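Local coordinates for phosphate-binding protein PstS (Borrelia burgdorferi, PDB 4N13) that binds inorganic phosphate with micromolar affinity as the solute-binding lipoprotein of the PstSACB ABC transporter, which imports phosphate, at residues 24-29 with 254-260. Sequence-based numbering, arbitrary orientation. Where two conformers were deposited one is given.
Sequences PILDEM and IVEEQGF
Residues 24-29 form a helical turn near the N-terminal end of helix 23-36, which packs against the last turn of helix 249-257 and the loop that follows it; the closest CA pair is I25-V255, 6.1 Å apart, and 441 Å² is buried. Helix 249-257 closes in a Schellman motif: Q258 leaves helical angles, G259 has positive phi (94°), F260 N donates to V255 O (3.1 Å) and G259 N to E256 O (3.1 Å). This turn sends F260 back toward the first helix. I25, the most covered residue (m, t rotamer), reaches into the angle so formed: its CD1 lies 3.4 Å from F260 CD2, its CG1 3.6 Å from Q258 CB. I254 (m, t) points at helix 23-36, its CG2 4.2 Å from I25 CG2 and its CD1 4.0 Å from M29 CG. M29, which also packs on helix 237-246, places CE 3.8 Å from V255 CG2. Beside this seam, Q258 (m, t) extends its amide to the first helix, where NE2 donates to P24 O (3.0 Å) and weakly to E28 OE1 (2.9 Å). E28 is extended (t, t), and a water donates to its OE2 (2.7 Å) and to E257 OE1 (2.8 Å). The contact thus joins the C-terminal part of this periplasmic-binding-protein fold to the helix that follows the probable phosphate ligands S19, T20 and T21, with the F260 side chain about 4 Å from that of T21. A largely buried apolar seam is bordered by a polar edge on which Q258 supplies the direct hydrogen bonds, while water bridges two like-charged carboxylates.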
ATOM      1  N   PRO A  24       6.316  12.101  -6.306  0.82  9.11           N
ATOM      2  CA  PRO A  24       7.718  12.532  -6.160  0.82  9.49           C
ATOM      3  C   PRO A  24       8.732  11.429  -6.491  0.82  9.10           C
ATOM      4  O   PRO A  24       9.865  11.754  -6.824  0.82  9.50           O
ATOM      5  CB  PRO A  24       7.797  13.007  -4.706  0.82 11.00           C
ATOM      6  CG  PRO A  24       6.672  12.333  -4.017  0.82 10.37           C
ATOM      7  CD  PRO A  24       5.580  12.175  -5.030  0.82  9.73           C
ATOM      8  N   ILE A  25       8.337  10.166  -6.421  1.00  8.69           N
ATOM      9  CA  ILE A  25       9.189   9.073  -6.885  1.00  9.30           C
ATOM     10  C   ILE A  25       9.337   9.139  -8.386  1.00  8.33           C
ATOM     11  O   ILE A  25      10.454   9.105  -8.905  1.00  7.87           O
ATOM     12  CB  ILE A  25       8.606   7.719  -6.482  1.00 10.19           C
ATOM     13  CG1 ILE A  25       8.711   7.588  -4.952  1.00 12.01           C
ATOM     14  CG2 ILE A  25       9.346   6.570  -7.173  1.00 10.94           C
ATOM     15  CD1 ILE A  25       7.927   6.447  -4.357  1.00 14.94           C
ATOM     16  N   LEU A  26       8.221   9.222  -9.108  1.00  7.46           N
ATOM     17  CA  LEU A  26       8.307   9.306 -10.565  1.00  8.13           C
ATOM     18  C   LEU A  26       9.086  10.555 -10.983  1.00  7.42           C
ATOM     19  O   LEU A  26       9.896  10.515 -11.903  1.00  7.79           O
ATOM     20  CB  LEU A  26       6.920   9.276 -11.208  1.00  8.56           C
ATOM     21  CG  LEU A  26       6.446   7.888 -11.650  1.00  8.71           C
ATOM     22  CD1 LEU A  26       7.195   7.409 -12.893  1.00  9.67           C
ATOM     23  CD2 LEU A  26       6.540   6.853 -10.520  1.00  9.23           C
ATOM     24  N   ASP A  27       8.853  11.674 -10.301  1.00  7.93           N
ATOM     25  CA  ASP A  27       9.534  12.917 -10.658  1.00  8.47           C
ATOM     26  C   ASP A  27      11.035  12.796 -10.478  1.00  8.62           C
ATOM     27  O   ASP A  27      11.808  13.231 -11.344  1.00  9.02           O
ATOM     28  CB  ASP A  27       9.008  14.097  -9.841  1.00 10.17           C
ATOM     29  CG  ASP A  27       7.578  14.490 -10.218  1.00 11.31           C
ATOM     30  OD1 ASP A  27       7.074  13.998 -11.250  1.00 12.38           O
ATOM     31  OD2 ASP A  27       6.953  15.278  -9.481  1.00 13.73           O
ATOM     32  N   GLU A  28      11.456  12.197  -9.366  1.00  8.75           N
ATOM     33  CA  GLU A  28      12.891  12.014  -9.174  1.00  7.92           C
ATOM     34  C   GLU A  28      13.460  11.025 -10.190  1.00  8.34           C
ATOM     35  O   GLU A  28      14.576  11.195 -10.688  1.00  8.86           O
ATOM     36  CB  GLU A  28      13.210  11.578  -7.749  1.00  9.19           C
ATOM     37  CG  GLU A  28      14.705  11.428  -7.520  1.00  9.71           C
ATOM     38  CD  GLU A  28      15.100  11.199  -6.092  1.00 10.43           C
ATOM     39  OE1 GLU A  28      14.243  11.329  -5.193  1.00 12.34           O
ATOM     40  OE2 GLU A  28      16.290  10.894  -5.880  1.00 13.14           O
ATOM     41  N   MET A  29      12.711   9.965 -10.483  1.00  7.48           N
ATOM     42  CA  MET A  29      13.148   9.016 -11.492  1.00  6.96           C
ATOM     43  C   MET A  29      13.338   9.693 -12.840  1.00  7.54           C
ATOM     44  O   MET A  29      14.305   9.404 -13.547  1.00  7.56           O
ATOM     45  CB  MET A  29      12.182   7.858 -11.638  1.00  7.30           C
ATOM     46  CG  MET A  29      12.159   6.862 -10.522  1.00  7.85           C
ATOM     47  SD  MET A  29      10.868   5.648 -10.746  1.00  9.39           S
ATOM     48  CE  MET A  29      11.318   4.461  -9.494  1.00 10.37           C
ATOM     49  N   ILE A 254      15.586   5.117  -5.166  1.00  7.37           N
ATOM     50  CA  ILE A 254      14.675   6.253  -5.119  1.00  7.89           C
ATOM     51  C   ILE A 254      13.375   5.868  -4.409  1.00  7.59           C
ATOM     52  O   ILE A 254      12.884   6.610  -3.566  1.00  7.98           O
ATOM     53  CB  ILE A 254      14.386   6.772  -6.524  1.00  7.62           C
ATOM     54  CG1 ILE A 254      15.663   7.331  -7.155  1.00  9.03           C
ATOM     55  CG2 ILE A 254      13.288   7.832  -6.489  1.00  8.80           C
ATOM     56  CD1 ILE A 254      15.586   7.527  -8.655  1.00  9.66           C
ATOM     57  N   VAL A 255      12.817   4.709  -4.761  1.00  7.21           N
ATOM     58  CA  VAL A 255      11.591   4.217  -4.122  1.00  8.01           C
ATOM     59  C   VAL A 255      11.759   4.191  -2.604  1.00  7.38           C
ATOM     60  O   VAL A 255      10.909   4.667  -1.856  1.00  8.57           O
ATOM     61  CB  VAL A 255      11.265   2.789  -4.628  1.00  8.09           C
ATOM     62  CG1 VAL A 255      10.194   2.117  -3.811  1.00  8.33           C
ATOM     63  CG2 VAL A 255      10.827   2.833  -6.098  1.00  8.12           C
ATOM     64  N   GLU A 256      12.868   3.635  -2.138  1.00  7.76           N
ATOM     65  CA  GLU A 256      13.062   3.487  -0.693  1.00  8.38           C
ATOM     66  C   GLU A 256      13.424   4.797  -0.001  1.00  9.06           C
ATOM     67  O   GLU A 256      13.001   5.027   1.134  1.00 11.12           O
ATOM     68  CB  GLU A 256      14.071   2.367  -0.415  1.00 11.11           C
ATOM     69  CG  GLU A 256      13.525   1.047  -0.961  1.00 13.69           C
ATOM     70  CD  GLU A 256      14.104  -0.179  -0.319  1.00 15.73           C
ATOM     71  OE1 GLU A 256      15.210  -0.093   0.258  1.00 19.04           O
ATOM     72  OE2 GLU A 256      13.459  -1.253  -0.403  1.00 15.43           O
ATOM     73  N   GLU A 257      14.155   5.666  -0.681  1.00  7.69           N
ATOM     74  CA  GLU A 257      14.459   6.985  -0.127  1.00  9.09           C
ATOM     75  C   GLU A 257      13.196   7.809   0.076  1.00  9.32           C
ATOM     76  O   GLU A 257      13.179   8.740   0.869  1.00  9.10           O
ATOM     77  CB  GLU A 257      15.408   7.737  -1.063  1.00 10.44           C
ATOM     78  CG  GLU A 257      16.800   7.158  -1.071  1.00 11.28           C
ATOM     79  CD  GLU A 257      17.614   7.445  -2.340  1.00 12.84           C
ATOM     80  OE1 GLU A 257      17.279   8.354  -3.135  1.00 14.95           O
ATOM     81  OE2 GLU A 257      18.629   6.738  -2.542  1.00 13.84           O
ATOM     82  N   GLN A 258      12.131   7.454  -0.621  1.00 10.91           N
ATOM     83  CA  GLN A 258      10.869   8.165  -0.504  1.00 11.59           C
ATOM     84  C   GLN A 258       9.832   7.402   0.275  1.00 12.47           C
ATOM     85  O   GLN A 258       8.650   7.734   0.239  1.00 16.26           O
ATOM     86  CB  GLN A 258      10.382   8.551  -1.883  1.00 10.71           C
ATOM     87  CG  GLN A 258      11.336   9.566  -2.429  1.00 13.09           C
ATOM     88  CD  GLN A 258      10.747  10.475  -3.422  1.00 11.69           C
ATOM     89  OE1 GLN A 258       9.620  10.919  -3.269  1.00 13.65           O
ATOM     90  NE2 GLN A 258      11.491  10.762  -4.479  1.00 15.55           N
ATOM     91  N   GLY A 259      10.281   6.410   1.032  1.00 11.86           N
ATOM     92  CA  GLY A 259       9.433   5.811   2.041  1.00 13.11           C
ATOM     93  C   GLY A 259       8.660   4.580   1.647  1.00 12.32           C
ATOM     94  O   GLY A 259       7.891   4.067   2.455  1.00 14.02           O
ATOM     95  N   PHE A 260       8.843   4.108   0.420  1.00 10.99           N
ATOM     96  CA  PHE A 260       8.154   2.909  -0.045  1.00 10.34           C
ATOM     97  C   PHE A 260       9.139   1.755   0.028  1.00  9.01           C
ATOM     98  O   PHE A 260      10.303   1.934   0.366  1.00 11.12           O
ATOM     99  CB  PHE A 260       7.666   3.066  -1.494  1.00 11.06           C
ATOM    100  CG  PHE A 260       6.442   3.919  -1.666  1.00 15.26           C
ATOM    101  CD1 PHE A 260       5.250   3.354  -2.073  1.00 18.33           C
ATOM    102  CD2 PHE A 260       6.499   5.295  -1.486  1.00 19.33           C
ATOM    103  CE1 PHE A 260       4.129   4.125  -2.261  1.00 19.34           C
ATOM    104  CE2 PHE A 260       5.372   6.071  -1.660  1.00 21.73           C
ATOM    105  CZ  PHE A 260       4.185   5.481  -2.049  1.00 21.36           C
TER
HETATM  106  O   HOH W   1      16.613  11.043  -3.251  1.00 14.56           O